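Local structure of Slr0280 protein (Synechocystis sp., 5H3K) at residues E388-G393 and T479-N484; R410-Y415 and N468-G473; G420-P425 and Q451-I456; E430-V435 and G460-D465. The protein is of unknown function but carries a phosphodiester glycosidase domain of the NAGPA family and so may cleave a sugar from a phosphodiester. All coordinates share one frame; numbering follows the deposited sequence.

Contact 1 of 4, residues E388-G393 and T479-N484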
# COMPACT_ATOMS: atom_id res chain seq x y z
N GLU A 388 1.08 -30.12 -2.48
CA GLU A 388 2.16 -30.72 -1.72
C GLU A 388 1.88 -32.20 -1.61
O GLU A 388 0.81 -32.60 -1.18
CB GLU A 388 2.23 -30.12 -0.32
CG GLU A 388 2.48 -28.61 -0.31
CD GLU A 388 2.80 -28.07 1.06
OE1 GLU A 388 1.92 -28.11 1.95
OE2 GLU A 388 3.95 -27.62 1.25
N ILE A 389 2.86 -33.01 -2.03
CA ILE A 389 2.76 -34.46 -1.84
C ILE A 389 3.44 -34.82 -0.53
O ILE A 389 4.61 -34.49 -0.31
CB ILE A 389 3.45 -35.23 -2.97
CG1 ILE A 389 2.80 -34.87 -4.31
CG2 ILE A 389 3.34 -36.73 -2.72
CD1 ILE A 389 1.29 -34.94 -4.26
N ILE A 390 2.68 -35.46 0.35
CA ILE A 390 3.23 -35.95 1.60
C ILE A 390 3.44 -37.45 1.44
O ILE A 390 2.49 -38.18 1.17
CB ILE A 390 2.26 -35.71 2.76
CG1 ILE A 390 1.90 -34.23 2.86
CG2 ILE A 390 2.86 -36.22 4.08
CD1 ILE A 390 0.93 -33.91 4.01
N THR A 391 4.69 -37.89 1.60
CA THR A 391 5.07 -39.30 1.42
C THR A 391 5.53 -39.87 2.76
O THR A 391 6.41 -39.30 3.41
CB THR A 391 6.21 -39.45 0.39
OG1 THR A 391 5.77 -38.97 -0.88
CG2 THR A 391 6.63 -40.91 0.25
N THR A 392 4.92 -40.97 3.18
CA THR A 392 5.24 -41.59 4.47
C THR A 392 6.41 -42.57 4.36
O THR A 392 6.91 -42.84 3.27
CB THR A 392 4.06 -42.40 5.02
OG1 THR A 392 3.93 -43.61 4.28
CG2 THR A 392 2.75 -41.61 4.95
N GLY A 393 6.82 -43.11 5.51
CA GLY A 393 7.94 -44.02 5.56
C GLY A 393 7.66 -45.37 4.93
O GLY A 393 8.56 -46.21 4.82
N THR A 479 5.35 -42.41 12.36
CA THR A 479 5.56 -42.40 10.91
C THR A 479 6.45 -41.23 10.47
O THR A 479 6.28 -40.09 10.94
CB THR A 479 4.21 -42.34 10.14
OG1 THR A 479 3.36 -43.41 10.60
CG2 THR A 479 4.42 -42.50 8.64
N THR A 480 7.41 -41.52 9.60
CA THR A 480 8.30 -40.51 9.02
C THR A 480 7.65 -39.91 7.77
O THR A 480 7.03 -40.63 7.00
CB THR A 480 9.67 -41.14 8.69
OG1 THR A 480 10.38 -41.40 9.91
CG2 THR A 480 10.52 -40.20 7.84
N LEU A 481 7.78 -38.59 7.57
CA LEU A 481 7.12 -37.93 6.44
C LEU A 481 8.09 -37.06 5.64
O LEU A 481 8.97 -36.41 6.20
CB LEU A 481 5.95 -37.05 6.91
CG LEU A 481 4.81 -37.68 7.69
CD1 LEU A 481 3.85 -36.60 8.17
CD2 LEU A 481 4.07 -38.70 6.85
N ASN A 482 7.91 -37.07 4.33
CA ASN A 482 8.55 -36.10 3.46
C ASN A 482 7.47 -35.28 2.77
O ASN A 482 6.47 -35.82 2.31
CB ASN A 482 9.43 -36.78 2.42
CG ASN A 482 9.85 -35.84 1.31
OD1 ASN A 482 9.30 -35.88 0.21
ND2 ASN A 482 10.83 -34.98 1.60
N VAL A 483 7.67 -33.96 2.70
CA VAL A 483 6.73 -33.09 1.98
C VAL A 483 7.44 -32.49 0.77
O VAL A 483 8.54 -31.95 0.90
CB VAL A 483 6.21 -31.96 2.88
CG1 VAL A 483 5.20 -31.10 2.13
CG2 VAL A 483 5.56 -32.54 4.13
N ASN A 484 6.81 -32.60 -0.39
CA ASN A 484 7.39 -32.07 -1.61
C ASN A 484 6.35 -31.20 -2.33
O ASN A 484 5.29 -31.70 -2.72
CB ASN A 484 7.87 -33.23 -2.50
CG ASN A 484 8.68 -32.77 -3.71
OD1 ASN A 484 8.13 -32.50 -4.78
ND2 ASN A 484 10.00 -32.70 -3.54
O HOH W 1 6.79 -36.24 -0.74
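Glu-388 enters this antiparallel strand pairing with its carboxylate already engaged: OE1 makes a salt bridge with Arg-414, while OE2 rests 3.8 Å from Val-483 CG1. The extended side chain crosses the valine obliquely, and the arginine probably offsets the charge of this buried carboxylate.

Ile-389 and Asn-484 form a hydrogen-bonded pair. Ile-389 N reaches Asn-484 O at 2.8 Å from above the carbonyl plane, whereas Asn-484 N returns a bond lying in the plane of the Ile-389 carbonyl.

Ile-390 turns to the opposite face, which it shares with Thr-392, Leu-481 and Val-483. Its chi1 of -56° sets CG1 beside the backbone N and CG2 anti to it; CG2 lies 3.9 Å from Leu-481 CD2, a branched aliphatic contact suited to a buried surface.

Thr-391 pairs with Asn-482 through two nearly straight bonds; the one from Thr-391 N to Asn-482 O has 170° at the hydrogen. This face is more polar. A water is hydrogen-bonded to Ile-389 O, Thr-391 OG1 and Asn-482 OD1, tying both strands together beside the backbone bonds.

Thr-392 sets its methyl CG2 3.7 Å from Leu-481 CD2, and its CB touches Thr-479 CG2 at 3.6 Å. Its hydroxyl occupies the crowded position between backbone N and carbonyl carbon (chi1 74°) and bonds to Ser-394 OG.

Strand 379-392 is flanked by 481-488 and by 397-403, where backbone hydrogen bonds join Glu-388 to Ala-400 and Ile-390 to Leu-398; Ile-390 and Leu-481 both pack on Ile-463 of strand 460-466.

Contact 2 of 4, residues R410-Y415 and N468-G473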
# COMPACT_ATOMS: atom_id res chain seq x y z
N ARG A 410 -13.25 -28.87 2.18
CA ARG A 410 -12.91 -30.25 2.48
C ARG A 410 -11.62 -30.61 1.76
O ARG A 410 -11.41 -30.24 0.60
CB ARG A 410 -14.04 -31.18 2.05
CG ARG A 410 -15.28 -31.04 2.93
CD ARG A 410 -16.47 -31.83 2.37
NE ARG A 410 -16.38 -33.26 2.65
CZ ARG A 410 -15.87 -34.16 1.81
NH1 ARG A 410 -15.40 -33.78 0.63
NH2 ARG A 410 -15.84 -35.44 2.16
N GLY A 411 -10.72 -31.31 2.46
CA GLY A 411 -9.44 -31.68 1.89
C GLY A 411 -8.36 -31.71 2.97
O GLY A 411 -8.67 -31.64 4.16
N ILE A 412 -7.11 -31.84 2.54
CA ILE A 412 -6.01 -31.88 3.49
C ILE A 412 -5.25 -30.55 3.49
O ILE A 412 -4.83 -30.08 2.43
CB ILE A 412 -5.04 -33.02 3.16
CG1 ILE A 412 -5.78 -34.37 3.26
CG2 ILE A 412 -3.81 -32.97 4.08
CD1 ILE A 412 -5.02 -35.53 2.65
N ALA A 413 -5.08 -29.97 4.67
CA ALA A 413 -4.38 -28.69 4.81
C ALA A 413 -3.14 -28.85 5.68
O ALA A 413 -3.03 -29.79 6.47
CB ALA A 413 -5.31 -27.63 5.38
N ARG A 414 -2.19 -27.93 5.53
CA ARG A 414 -0.97 -28.00 6.31
C ARG A 414 -0.72 -26.61 6.88
O ARG A 414 -1.01 -25.60 6.22
CB ARG A 414 0.18 -28.46 5.41
CG ARG A 414 1.31 -29.17 6.12
CD ARG A 414 2.24 -29.85 5.11
NE ARG A 414 3.04 -28.91 4.32
CZ ARG A 414 4.22 -28.44 4.70
NH1 ARG A 414 4.74 -28.80 5.88
NH2 ARG A 414 4.88 -27.60 3.92
N TYR A 415 -0.21 -26.56 8.10
CA TYR A 415 0.11 -25.30 8.76
C TYR A 415 1.52 -25.38 9.34
O TYR A 415 1.82 -26.26 10.15
CB TYR A 415 -0.90 -24.99 9.86
CG TYR A 415 -2.25 -24.59 9.31
CD1 TYR A 415 -2.49 -23.28 8.90
CD2 TYR A 415 -3.27 -25.53 9.16
CE1 TYR A 415 -3.73 -22.91 8.38
CE2 TYR A 415 -4.52 -25.17 8.63
CZ TYR A 415 -4.74 -23.85 8.25
OH TYR A 415 -5.97 -23.50 7.72
N ASN A 468 -12.55 -35.90 6.62
CA ASN A 468 -12.04 -37.28 6.66
C ASN A 468 -11.41 -37.75 5.36
O ASN A 468 -11.79 -38.79 4.80
CB ASN A 468 -13.16 -38.25 7.07
CG ASN A 468 -13.62 -38.03 8.49
OD1 ASN A 468 -12.86 -38.25 9.43
ND2 ASN A 468 -14.86 -37.60 8.65
N GLN A 469 -10.43 -37.00 4.87
CA GLN A 469 -9.79 -37.32 3.60
C GLN A 469 -8.60 -38.25 3.79
O GLN A 469 -8.04 -38.76 2.81
CB GLN A 469 -9.36 -36.04 2.90
CG GLN A 469 -10.49 -35.05 2.70
CD GLN A 469 -11.57 -35.60 1.80
OE1 GLN A 469 -11.35 -35.82 0.61
NE2 GLN A 469 -12.75 -35.84 2.37
N ILE A 470 -8.21 -38.46 5.04
CA ILE A 470 -7.03 -39.27 5.34
C ILE A 470 -7.44 -40.64 5.84
O ILE A 470 -8.01 -40.76 6.93
CB ILE A 470 -6.09 -38.58 6.38
CG1 ILE A 470 -5.62 -37.22 5.86
CG2 ILE A 470 -4.88 -39.46 6.66
CD1 ILE A 470 -4.66 -36.48 6.79
N PRO A 471 -7.16 -41.69 5.05
CA PRO A 471 -7.49 -43.08 5.40
C PRO A 471 -6.87 -43.46 6.73
O PRO A 471 -5.77 -42.99 7.05
CB PRO A 471 -6.84 -43.89 4.27
CG PRO A 471 -6.70 -42.94 3.13
CD PRO A 471 -6.44 -41.59 3.77
N ALA A 472 -7.55 -44.30 7.50
CA ALA A 472 -7.07 -44.70 8.82
C ALA A 472 -5.73 -45.42 8.75
O ALA A 472 -5.46 -46.19 7.81
CB ALA A 472 -8.10 -45.55 9.54
N GLY A 473 -4.88 -45.15 9.73
CA GLY A 473 -3.63 -45.86 9.88
C GLY A 473 -2.48 -45.35 9.03
O GLY A 473 -1.34 -45.76 9.24
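A loop folded back against the start of a strand in a mixed beta-sheet makes this contact: residues 468-473, which follow strand 460-466, lean on strand 411-415. Gln-469 does most of the touching. Its CB lies 4.0 Å from Ile-412 CG1. CG, anti to the carbonyl carbon, then passes over the backbone of Gly-411, 3.6 Å from its CA. Glycine suits that position, since at its backbone angles (phi 148°) a CB would be jammed against the carbonyl O of Arg-410. The chain bends at chi2 (-63°), which brings the terminal amide to Arg-410. NE2 donates to Gly-467 O; toward Arg-410 it faces another donor, so that approach is no hydrogen bond.

Next the loop turns apolar. Ile-470 is buried among Ile-463, Leu-398 and Leu-475, and its CG1 meets Ile-412 CD1 at 3.7 Å, the two chains crossing at about a right angle. Asp-465 fixes this turn by accepting the backbone N-H groups of Gln-469 and Ile-470 on its two carboxylate oxygens. Gln-469 NE2 sits over one face of the Arg-410 guanidinium, 3.1 Å from NH2, two donors, with the guanidinium and amide planes 77° apart.

Contact 3 of 4, residues G420-P425 and Q451-I456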
# COMPACT_ATOMS: atom_id res chain seq x y z
N GLY A 420 2.21 -19.02 12.26
CA GLY A 420 2.26 -18.49 13.61
C GLY A 420 2.62 -19.59 14.59
O GLY A 420 2.93 -20.72 14.19
N PRO A 421 2.60 -19.26 15.89
CA PRO A 421 2.88 -20.22 16.96
C PRO A 421 1.74 -21.21 17.19
O PRO A 421 1.99 -22.29 17.74
CB PRO A 421 3.05 -19.33 18.20
CG PRO A 421 3.49 -18.00 17.64
CD PRO A 421 2.69 -17.87 16.37
N SER A 422 0.52 -20.88 16.78
CA SER A 422 -0.60 -21.78 17.05
C SER A 422 -1.62 -21.87 15.91
O SER A 422 -1.63 -21.04 15.00
CB SER A 422 -1.31 -21.39 18.35
OG SER A 422 -2.25 -20.36 18.14
N TYR A 423 -2.47 -22.89 15.98
CA TYR A 423 -3.58 -23.03 15.06
C TYR A 423 -4.90 -23.18 15.82
O TYR A 423 -4.97 -23.92 16.80
CB TYR A 423 -3.37 -24.23 14.13
CG TYR A 423 -4.59 -24.56 13.31
CD1 TYR A 423 -4.96 -23.77 12.23
CD2 TYR A 423 -5.38 -25.67 13.60
CE1 TYR A 423 -6.09 -24.06 11.48
CE2 TYR A 423 -6.50 -25.97 12.85
CZ TYR A 423 -6.86 -25.17 11.79
OH TYR A 423 -7.98 -25.47 11.05
N ILE A 424 -5.92 -22.45 15.39
CA ILE A 424 -7.26 -22.58 15.94
C ILE A 424 -8.15 -23.11 14.84
O ILE A 424 -8.15 -22.56 13.73
CB ILE A 424 -7.81 -21.21 16.41
CG1 ILE A 424 -6.93 -20.62 17.50
CG2 ILE A 424 -9.25 -21.34 16.87
CD1 ILE A 424 -7.29 -19.20 17.89
N PRO A 425 -8.93 -24.19 15.11
CA PRO A 425 -9.67 -24.82 14.01
C PRO A 425 -10.63 -23.85 13.32
O PRO A 425 -11.28 -23.05 14.00
CB PRO A 425 -10.43 -25.97 14.69
CG PRO A 425 -10.32 -25.73 16.16
CD PRO A 425 -9.09 -24.91 16.39
N GLN A 451 -12.64 -21.74 19.31
CA GLN A 451 -12.58 -22.94 20.19
C GLN A 451 -11.33 -23.85 20.11
O GLN A 451 -11.13 -24.60 19.15
CB GLN A 451 -13.90 -23.74 20.22
CG GLN A 451 -15.15 -22.92 20.61
CD GLN A 451 -15.17 -22.48 22.09
OE1 GLN A 451 -14.19 -21.93 22.60
NE2 GLN A 451 -16.29 -22.74 22.76
N GLN A 452 -10.52 -23.76 21.16
CA GLN A 452 -9.22 -24.44 21.33
C GLN A 452 -8.07 -24.05 20.36
O GLN A 452 -8.28 -23.33 19.38
CB GLN A 452 -9.35 -25.97 21.52
CG GLN A 452 -9.44 -26.80 20.26
CD GLN A 452 -9.96 -28.20 20.55
OE1 GLN A 452 -10.65 -28.81 19.72
NE2 GLN A 452 -9.63 -28.72 21.73
N GLN A 453 -6.87 -24.51 20.67
CA GLN A 453 -5.67 -23.91 20.09
C GLN A 453 -4.46 -24.86 20.08
O GLN A 453 -3.79 -25.02 21.10
CB GLN A 453 -5.36 -22.65 20.88
CG GLN A 453 -4.28 -21.75 20.32
CD GLN A 453 -4.31 -20.37 20.96
OE1 GLN A 453 -5.38 -19.81 21.20
NE2 GLN A 453 -3.13 -19.82 21.25
N MET A 454 -4.18 -25.47 18.93
CA MET A 454 -3.02 -26.34 18.78
C MET A 454 -1.78 -25.49 18.61
O MET A 454 -1.74 -24.62 17.74
CB MET A 454 -3.14 -27.22 17.52
CG MET A 454 -4.07 -28.41 17.57
SD MET A 454 -3.65 -29.61 18.87
CE MET A 454 -1.87 -29.66 18.73
N PRO A 455 -0.74 -25.73 19.42
CA PRO A 455 0.55 -25.15 19.07
C PRO A 455 1.06 -25.78 17.77
O PRO A 455 0.81 -26.97 17.53
CB PRO A 455 1.47 -25.57 20.23
CG PRO A 455 0.54 -26.00 21.33
CD PRO A 455 -0.68 -26.52 20.67
N ILE A 456 1.71 -24.98 16.93
CA ILE A 456 2.44 -25.49 15.78
C ILE A 456 3.90 -25.65 16.17
O ILE A 456 4.57 -24.67 16.56
CB ILE A 456 2.33 -24.54 14.56
CG1 ILE A 456 0.87 -24.30 14.18
CG2 ILE A 456 3.11 -25.10 13.39
CD1 ILE A 456 0.66 -23.12 13.19
O HOH W 2 5.11 -22.31 15.16
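The Tyr-423 ring is the main flat group, and it leads away from residues 451-456: CG stands anti to the backbone N (chi1 171°), so the ring stacks on Tyr-415 and touches Leu-462 and Ile-464. At its tip OH is gripped by Glu-430 OE2, Arg-466 NH2 and Leu-426 N, which suits a tyrosine whose polar end is buried. The Pro-425 ring turns its CG to Gln-451 O, 3.3 Å away, and its CD toward Gln-452 O, a buried carbonyl with no polar partner in the model.

In the backbone, Tyr-423 pairs with Met-454. Tyr-423 N gives a short bond of 2.6 Å to Met-454 O, nearly along the C=O axis, while the return bond from Met-454 N is bent to 134° at the hydrogen. Ile-456 N adds a bond of 2.8 Å to Pro-421 O, and the isoleucine CD1 tucks in 3.5 Å from Gly-420 O. A water donates to both Gly-420 O and Ile-456 O. On the exposed flank Ser-422 CB packs 3.6 Å from Gln-453 CG.

With Met-454 packed on strands 430-436 and 460-466, and Tyr-423 and Ile-456 on 460-466, three backbone bonds make this a short two-stranded antiparallel ribbon.

Contact 4 of 4, residues E430-V435 and G460-D465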
# COMPACT_ATOMS: atom_id res chain seq x y z
N GLU A 430 -12.54 -31.32 12.65
CA GLU A 430 -11.24 -31.47 12.01
C GLU A 430 -10.44 -32.54 12.74
O GLU A 430 -10.67 -32.79 13.93
CB GLU A 430 -10.47 -30.14 12.04
CG GLU A 430 -11.16 -29.04 11.26
CD GLU A 430 -10.31 -27.79 11.10
OE1 GLU A 430 -10.68 -26.95 10.25
OE2 GLU A 430 -9.29 -27.64 11.81
N GLN A 431 -9.52 -33.19 12.03
CA GLN A 431 -8.52 -34.05 12.66
C GLN A 431 -7.16 -33.39 12.50
O GLN A 431 -6.83 -32.91 11.40
CB GLN A 431 -8.50 -35.42 11.99
CG GLN A 431 -9.57 -36.38 12.48
CD GLN A 431 -9.36 -36.81 13.93
OE1 GLN A 431 -8.30 -37.33 14.29
NE2 GLN A 431 -10.36 -36.57 14.76
N VAL A 432 -6.36 -33.36 13.56
CA VAL A 432 -5.01 -32.81 13.45
C VAL A 432 -3.95 -33.87 13.70
O VAL A 432 -4.09 -34.70 14.61
CB VAL A 432 -4.78 -31.58 14.37
CG1 VAL A 432 -5.03 -31.93 15.83
CG2 VAL A 432 -3.36 -31.00 14.18
N TYR A 433 -2.91 -33.86 12.87
CA TYR A 433 -1.73 -34.70 13.08
C TYR A 433 -0.56 -33.78 13.33
O TYR A 433 -0.25 -32.91 12.50
CB TYR A 433 -1.47 -35.57 11.85
CG TYR A 433 -2.65 -36.45 11.49
CD1 TYR A 433 -2.69 -37.79 11.87
CD2 TYR A 433 -3.74 -35.94 10.78
CE1 TYR A 433 -3.78 -38.59 11.55
CE2 TYR A 433 -4.83 -36.74 10.46
CZ TYR A 433 -4.85 -38.06 10.84
OH TYR A 433 -5.93 -38.84 10.51
N VAL A 434 0.09 -33.96 14.49
CA VAL A 434 1.23 -33.15 14.86
C VAL A 434 2.50 -33.78 14.30
O VAL A 434 2.76 -34.97 14.51
CB VAL A 434 1.34 -33.00 16.39
CG1 VAL A 434 2.49 -32.07 16.74
CG2 VAL A 434 0.04 -32.47 16.97
N VAL A 435 3.29 -32.98 13.58
CA VAL A 435 4.55 -33.46 13.01
C VAL A 435 5.71 -32.68 13.63
O VAL A 435 5.69 -31.45 13.70
CB VAL A 435 4.57 -33.31 11.47
CG1 VAL A 435 5.86 -33.88 10.90
CG2 VAL A 435 3.36 -34.02 10.85
N GLY A 460 8.46 -28.38 13.17
CA GLY A 460 7.54 -29.18 12.38
C GLY A 460 6.36 -28.41 11.81
O GLY A 460 6.52 -27.28 11.34
N TYR A 461 5.19 -29.02 11.87
CA TYR A 461 3.97 -28.48 11.27
C TYR A 461 2.76 -29.31 11.66
O TYR A 461 2.90 -30.36 12.30
CB TYR A 461 4.09 -28.44 9.73
CG TYR A 461 4.42 -29.77 9.08
CD1 TYR A 461 3.41 -30.62 8.63
CD2 TYR A 461 5.74 -30.15 8.88
CE1 TYR A 461 3.71 -31.83 8.01
CE2 TYR A 461 6.04 -31.35 8.27
CZ TYR A 461 5.03 -32.19 7.84
OH TYR A 461 5.36 -33.38 7.24
N LEU A 462 1.58 -28.83 11.28
CA LEU A 462 0.36 -29.58 11.53
C LEU A 462 -0.24 -30.00 10.20
O LEU A 462 -0.20 -29.24 9.22
CB LEU A 462 -0.65 -28.72 12.29
CG LEU A 462 -0.20 -28.17 13.64
CD1 LEU A 462 -1.34 -27.36 14.29
CD2 LEU A 462 0.22 -29.33 14.55
N ILE A 463 -0.77 -31.22 10.16
CA ILE A 463 -1.61 -31.63 9.06
C ILE A 463 -3.05 -31.59 9.56
O ILE A 463 -3.37 -32.16 10.61
CB ILE A 463 -1.28 -33.04 8.56
CG1 ILE A 463 0.14 -33.08 7.99
CG2 ILE A 463 -2.31 -33.48 7.53
CD1 ILE A 463 0.72 -34.51 7.81
N ILE A 464 -3.90 -30.89 8.82
CA ILE A 464 -5.31 -30.74 9.18
C ILE A 464 -6.18 -31.48 8.16
O ILE A 464 -6.09 -31.23 6.95
CB ILE A 464 -5.74 -29.25 9.22
CG1 ILE A 464 -5.00 -28.51 10.34
CG2 ILE A 464 -7.24 -29.13 9.42
CD1 ILE A 464 -5.24 -29.06 11.72
N ASP A 465 -6.99 -32.41 8.64
CA ASP A 465 -7.88 -33.14 7.74
C ASP A 465 -9.28 -32.59 7.91
O ASP A 465 -9.86 -32.66 9.00
CB ASP A 465 -7.83 -34.64 8.07
CG ASP A 465 -8.70 -35.48 7.14
OD1 ASP A 465 -9.29 -34.92 6.19
OD2 ASP A 465 -8.76 -36.71 7.37
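Packing is most extensive at Val-435, which meets Tyr-461. The valine sits squarely over the phenol ring, its CB 3.8 Å from the ring centroid and only 11° off the normal, a CH-pi contact in which the methyls spread over one face, CG2 by CE1 and CG1 3.6 Å from CZ. Tyr-461 reaches this place by taking the crowded first torsion (chi1 55°), and its ring also makes a cation-pi contact with Arg-414. Next to it Gly-460 has good reason to be glycine: a CB there would run into Val-435 O.

Along the middle, Val-432 CG2 rests 3.7 Å from Ile-464 CD1 and also touches Leu-462 CD2, which reaches on to Val-434 CG2. These branched aliphatic residues fill a buried face. On the other face Ile-463 O lies in the plane of the Tyr-433 ring, at its edge.

Partly exposed residues lie at both ends, Gly-460 and Tyr-461 at one, Gln-431 at the other. There the side chains of Gln-431 and Asp-465 come together at their CB atoms, 4.1 Å apart, before the glutamine leads away to Gln-443 NE2 and the aspartate turns to the backbone of Gln-469 and Ile-470. This end is polar, but Asp-465 and Glu-430 are buried; Glu-430 OE2 lies close, 3.5 Å from Ile-464 CG2, its carboxylate held by Arg-466 and Tyr-423.

Six backbone hydrogen bonds join the pair; Asp-465 N to Gln-431 O is the straightest.

Strand 430-436 is bordered beyond by 439-446 and strand 460-466 by 411-415; Met-454 covers the Val-432 and Leu-462 face, Leu-481 of strand 481-488 the Val-435 and Ile-463 face.

How the contacts relate
Contacts 1 and 4 and strand 411-415 of contact 2 belong to one mixed sheet in which strands 481-488, 379-392, 397-403, 411-415, 460-466, 430-436 and 439-446 follow as neighbours; contact 3 is a separate two-stranded ribbon lying on it. Contacts 2 and 4 are closest, centres about 8 Å apart, where strands 411-415 and 460-466 are hydrogen-bonded neighbours. Contacts 1 and 3 are farthest, centres about 22 Å apart and not touching. Along the chain contact 1 encloses the rest, contact 2 lies inside it, and contacts 3 and 4 lie inside contact 2 and interleave with each other. Segments distant in sequence thus close this part of the protein into a compact, all-beta unit.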